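Long-range contact in endoglucanase A (Clostridium cellulolyticum, PDB 1EDG), which hydrolyses internal beta-1,4-glucosidic bonds of cellulose as the catalytic domain of a glycoside hydrolase family 5 endoglucanase: residues Q282-Y293 with Y325-I335. Sequence-based numbering, arbitrary orientation.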
loop_
_atom_site.group_PDB
_atom_site.type_symbol
_atom_site.label_atom_id
_atom_site.label_comp_id
_atom_site.label_asym_id
_atom_site.label_seq_id
_atom_site.Cartn_x
_atom_site.Cartn_y
_atom_site.Cartn_z
ATOM N N GLN A 282 -4.263 20.852 10.227
ATOM C CA GLN A 282 -3.125 20.062 10.690
ATOM C C GLN A 282 -3.646 18.789 11.358
ATOM O O GLN A 282 -3.161 17.685 11.087
ATOM C CB GLN A 282 -2.288 20.861 11.693
ATOM C CG GLN A 282 -1.501 22.029 11.092
ATOM C CD GLN A 282 -0.867 22.923 12.154
ATOM O OE1 GLN A 282 -1.122 22.769 13.349
ATOM N NE2 GLN A 282 -0.040 23.861 11.723
ATOM N N SER A 283 -4.673 18.947 12.188
ATOM C CA SER A 283 -5.282 17.824 12.904
ATOM C C SER A 283 -5.839 16.741 11.985
ATOM O O SER A 283 -5.838 15.559 12.341
ATOM C CB SER A 283 -6.399 18.325 13.827
ATOM O OG SER A 283 -5.876 19.133 14.871
ATOM N N GLU A 284 -6.340 17.149 10.820
ATOM C CA GLU A 284 -6.906 16.217 9.846
ATOM C C GLU A 284 -5.866 15.210 9.377
ATOM O O GLU A 284 -6.212 14.138 8.872
ATOM C CB GLU A 284 -7.452 16.972 8.626
ATOM C CG GLU A 284 -8.652 17.884 8.893
ATOM C CD GLU A 284 -9.944 17.130 9.214
ATOM O OE1 GLU A 284 -10.078 15.941 8.836
ATOM O OE2 GLU A 284 -10.837 17.741 9.839
ATOM N N VAL A 285 -4.594 15.579 9.511
ATOM C CA VAL A 285 -3.479 14.725 9.109
ATOM C C VAL A 285 -2.885 13.949 10.289
ATOM O O VAL A 285 -2.618 12.757 10.182
ATOM C CB VAL A 285 -2.349 15.565 8.435
ATOM C CG1 VAL A 285 -1.101 14.716 8.211
ATOM C CG2 VAL A 285 -2.831 16.136 7.108
ATOM N N THR A 286 -2.702 14.618 11.422
ATOM C CA THR A 286 -2.093 13.982 12.588
ATOM C C THR A 286 -2.956 13.087 13.491
ATOM O O THR A 286 -2.417 12.203 14.161
ATOM C CB THR A 286 -1.377 15.032 13.472
ATOM O OG1 THR A 286 -2.324 16.010 13.921
ATOM C CG2 THR A 286 -0.261 15.722 12.685
ATOM N N TRP A 287 -4.275 13.275 13.497
ATOM C CA TRP A 287 -5.128 12.471 14.377
ATOM C C TRP A 287 -4.891 10.969 14.262
ATOM O O TRP A 287 -4.618 10.300 15.265
ATOM C CB TRP A 287 -6.619 12.799 14.184
ATOM C CG TRP A 287 -7.256 12.147 12.985
ATOM C CD1 TRP A 287 -7.312 12.644 11.715
ATOM C CD2 TRP A 287 -7.874 10.848 12.937
ATOM N NE1 TRP A 287 -7.912 11.735 10.876
ATOM C CE2 TRP A 287 -8.267 10.623 11.598
ATOM C CE3 TRP A 287 -8.124 9.850 13.893
ATOM C CZ2 TRP A 287 -8.899 9.437 11.185
ATOM C CZ3 TRP A 287 -8.751 8.669 13.484
ATOM C CH2 TRP A 287 -9.130 8.476 12.140
ATOM N N PHE A 288 -4.925 10.439 13.043
ATOM C CA PHE A 288 -4.733 9.006 12.869
ATOM C C PHE A 288 -3.291 8.580 13.115
ATOM O O PHE A 288 -3.039 7.453 13.558
ATOM C CB PHE A 288 -5.250 8.525 11.501
ATOM C CG PHE A 288 -4.353 8.861 10.342
ATOM C CD1 PHE A 288 -4.470 10.079 9.682
ATOM C CD2 PHE A 288 -3.386 7.954 9.912
ATOM C CE1 PHE A 288 -3.634 10.391 8.611
ATOM C CE2 PHE A 288 -2.549 8.258 8.848
ATOM C CZ PHE A 288 -2.675 9.481 8.197
ATOM N N MET A 289 -2.348 9.483 12.855
ATOM C CA MET A 289 -0.939 9.181 13.078
ATOM C C MET A 289 -0.660 9.030 14.567
ATOM O O MET A 289 0.138 8.182 14.965
ATOM C CB MET A 289 -0.045 10.259 12.469
ATOM C CG MET A 289 -0.155 10.321 10.966
ATOM S SD MET A 289 1.130 11.308 10.229
ATOM C CE MET A 289 0.655 11.232 8.453
ATOM N N ASP A 290 -1.317 9.848 15.387
ATOM C CA ASP A 290 -1.144 9.768 16.835
ATOM C C ASP A 290 -1.715 8.447 17.343
ATOM O O ASP A 290 -1.125 7.803 18.212
ATOM C CB ASP A 290 -1.807 10.952 17.540
ATOM C CG ASP A 290 -0.984 12.228 17.442
ATOM O OD1 ASP A 290 0.253 12.143 17.306
ATOM O OD2 ASP A 290 -1.580 13.321 17.505
ATOM N N ASN A 291 -2.846 8.031 16.782
ATOM C CA ASN A 291 -3.458 6.755 17.164
ATOM C C ASN A 291 -2.486 5.623 16.850
ATOM O O ASN A 291 -2.279 4.719 17.665
ATOM C CB ASN A 291 -4.764 6.524 16.397
ATOM C CG ASN A 291 -5.887 7.413 16.878
ATOM O OD1 ASN A 291 -5.757 8.089 17.903
ATOM N ND2 ASN A 291 -6.992 7.425 16.144
ATOM N N ILE A 292 -1.887 5.686 15.666
ATOM C CA ILE A 292 -0.931 4.680 15.232
ATOM C C ILE A 292 0.316 4.678 16.117
ATOM O O ILE A 292 0.815 3.608 16.500
ATOM C CB ILE A 292 -0.541 4.894 13.748
ATOM C CG1 ILE A 292 -1.745 4.593 12.849
ATOM C CG2 ILE A 292 0.643 4.008 13.372
ATOM C CD1 ILE A 292 -1.534 4.978 11.401
ATOM N N TYR A 293 0.806 5.866 16.455
ATOM C CA TYR A 293 1.987 5.983 17.305
ATOM C C TYR A 293 1.740 5.365 18.681
ATOM O O TYR A 293 2.519 4.538 19.154
ATOM C CB TYR A 293 2.381 7.453 17.482
ATOM C CG TYR A 293 3.551 7.653 18.418
ATOM C CD1 TYR A 293 4.833 7.259 18.043
ATOM C CD2 TYR A 293 3.377 8.221 19.683
ATOM C CE1 TYR A 293 5.920 7.420 18.897
ATOM C CE2 TYR A 293 4.459 8.388 20.547
ATOM C CZ TYR A 293 5.728 7.983 20.147
ATOM O OH TYR A 293 6.811 8.115 20.988
ATOM N N TYR A 325 4.294 18.001 4.781
ATOM C CA TYR A 325 3.836 17.928 6.167
ATOM C C TYR A 325 3.437 16.488 6.534
ATOM O O TYR A 325 3.790 15.986 7.605
ATOM C CB TYR A 325 2.648 18.874 6.350
ATOM C CG TYR A 325 2.094 18.946 7.758
ATOM C CD1 TYR A 325 2.642 19.816 8.700
ATOM C CD2 TYR A 325 0.987 18.180 8.131
ATOM C CE1 TYR A 325 2.099 19.926 9.976
ATOM C CE2 TYR A 325 0.435 18.282 9.406
ATOM C CZ TYR A 325 0.995 19.157 10.323
ATOM O OH TYR A 325 0.435 19.264 11.575
ATOM N N TYR A 326 2.702 15.837 5.634
ATOM C CA TYR A 326 2.250 14.461 5.823
ATOM C C TYR A 326 3.449 13.530 6.067
ATOM O O TYR A 326 3.489 12.792 7.057
ATOM C CB TYR A 326 1.451 14.011 4.580
ATOM C CG TYR A 326 0.707 12.694 4.714
ATOM C CD1 TYR A 326 1.394 11.477 4.714
ATOM C CD2 TYR A 326 -0.688 12.668 4.815
ATOM C CE1 TYR A 326 0.712 10.262 4.810
ATOM C CE2 TYR A 326 -1.383 11.454 4.909
ATOM C CZ TYR A 326 -0.674 10.256 4.904
ATOM O OH TYR A 326 -1.342 9.056 4.974
ATOM N N VAL A 327 4.437 13.584 5.181
ATOM C CA VAL A 327 5.617 12.730 5.308
ATOM C C VAL A 327 6.444 13.051 6.563
ATOM O O VAL A 327 6.891 12.142 7.258
ATOM C CB VAL A 327 6.511 12.804 4.038
ATOM C CG1 VAL A 327 7.791 12.005 4.245
ATOM C CG2 VAL A 327 5.739 12.258 2.825
ATOM N N ALA A 328 6.626 14.338 6.852
ATOM C CA ALA A 328 7.386 14.761 8.030
ATOM C C ALA A 328 6.731 14.267 9.322
ATOM O O ALA A 328 7.412 13.761 10.214
ATOM C CB ALA A 328 7.527 16.278 8.057
ATOM N N GLN A 329 5.411 14.408 9.422
ATOM C CA GLN A 329 4.680 13.967 10.608
ATOM C C GLN A 329 4.747 12.446 10.770
ATOM O O GLN A 329 4.849 11.935 11.885
ATOM C CB GLN A 329 3.225 14.441 10.551
ATOM C CG GLN A 329 3.051 15.959 10.666
ATOM C CD GLN A 329 3.428 16.513 12.038
ATOM O OE1 GLN A 329 3.563 15.773 13.014
ATOM N NE2 GLN A 329 3.597 17.823 12.115
ATOM N N ALA A 330 4.707 11.722 9.656
ATOM C CA ALA A 330 4.792 10.262 9.711
ATOM C C ALA A 330 6.198 9.837 10.161
ATOM O O ALA A 330 6.351 8.963 11.022
ATOM C CB ALA A 330 4.453 9.644 8.343
ATOM N N LYS A 331 7.224 10.479 9.602
ATOM C CA LYS A 331 8.612 10.165 9.936
ATOM C C LYS A 331 8.886 10.368 11.431
ATOM O O LYS A 331 9.575 9.557 12.062
ATOM C CB LYS A 331 9.560 11.011 9.071
ATOM C CG LYS A 331 11.041 10.683 9.199
ATOM C CD LYS A 331 11.685 11.532 10.271
ATOM C CE LYS A 331 13.175 11.297 10.374
ATOM N NZ LYS A 331 13.717 12.037 11.554
ATOM N N ALA A 332 8.327 11.436 11.993
ATOM C CA ALA A 332 8.504 11.744 13.416
ATOM C C ALA A 332 7.946 10.633 14.306
ATOM O O ALA A 332 8.335 10.511 15.466
ATOM C CB ALA A 332 7.832 13.080 13.756
ATOM N N ARG A 333 7.031 9.832 13.764
ATOM C CA ARG A 333 6.422 8.734 14.512
ATOM C C ARG A 333 6.896 7.359 14.021
ATOM O O ARG A 333 6.286 6.331 14.339
ATOM C CB ARG A 333 4.894 8.840 14.445
ATOM C CG ARG A 333 4.331 10.100 15.108
ATOM C CD ARG A 333 2.932 10.386 14.591
ATOM N NE ARG A 333 2.294 11.547 15.210
ATOM C CZ ARG A 333 2.549 12.815 14.896
ATOM N NH1 ARG A 333 3.446 13.106 13.960
ATOM N NH2 ARG A 333 1.898 13.798 15.510
ATOM N N GLY A 334 7.987 7.356 13.254
ATOM C CA GLY A 334 8.578 6.128 12.739
ATOM C C GLY A 334 7.784 5.391 11.674
ATOM O O GLY A 334 8.054 4.217 11.412
ATOM N N ILE A 335 6.865 6.088 11.011
ATOM C CA ILE A 335 6.006 5.482 9.991
ATOM C C ILE A 335 6.463 5.751 8.551
ATOM O O ILE A 335 6.756 6.897 8.192
ATOM C CB ILE A 335 4.560 6.015 10.133
ATOM C CG1 ILE A 335 4.043 5.833 11.569
ATOM C CG2 ILE A 335 3.638 5.332 9.131
ATOM C CD1 ILE A 335 2.797 6.652 11.883
#
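Met289 runs straight out from its helix, CG turned away from its own carbonyl carbon (chi1 -65°) and the remaining torsions extended, and this carries CE over the ring of Tyr326, whose CG stands anti to the backbone N (chi1 -170°). The pair is a worked example of how neighbouring outer helices pack in a TIM barrel: helices 279-297 and 316-332 flank strand 303-308 in the chain, the second being the helix of the beta-alpha-beta crossover from that strand to strand 336-339. The axes of segments 282-293 and 325-332 run in the same general direction, crossing at -24° and coming within 10.2 Å. The methyl makes a CH-pi contact, with CE 3.7 Å from the ring centroid of Tyr326 and almost on the ring normal. CE also lies 3.5 Å from Tyr326 O, while SD rests beside Gln329 CB and Ala330 N. Val285 CG1 approaches the Tyr326 ring obliquely, and Tyr326 OH sits at the edge of the Phe288 ring, 3.5 Å from Phe288 CZ; that hydroxyl is hydrogen-bonded to Ala255 O, which anchors the buried ring end. Tyr326 also seats its helix on Ile305 and Cys337 of two barrel strands, as Ile292 does helix 279-297 on Val303.

Beyond this apolar layer, the helix 316-332 ends in a Schellman motif with Gly334 at C-prime, and Arg333 reaches across Met289 with its chain extended from CG to NE, its CD 3.7 Å from Met289 CB. Tyr293 flanks the start of that chain, CD1 lying near Arg333 CB. The guanidinium is held from both ends: NH1 donates to Gln329 O and to OE1 of Gln329, whose chain is bent at chi2, the latter bond in the amide's carbonyl plane. On its far edge, NE and NH2 share one oxygen in a side-on salt bridge, Asp290 OD1 lying 3.0 Å from Arg333 NE and 2.9 Å from NH2, both nitrogens on the same face of the carboxylate.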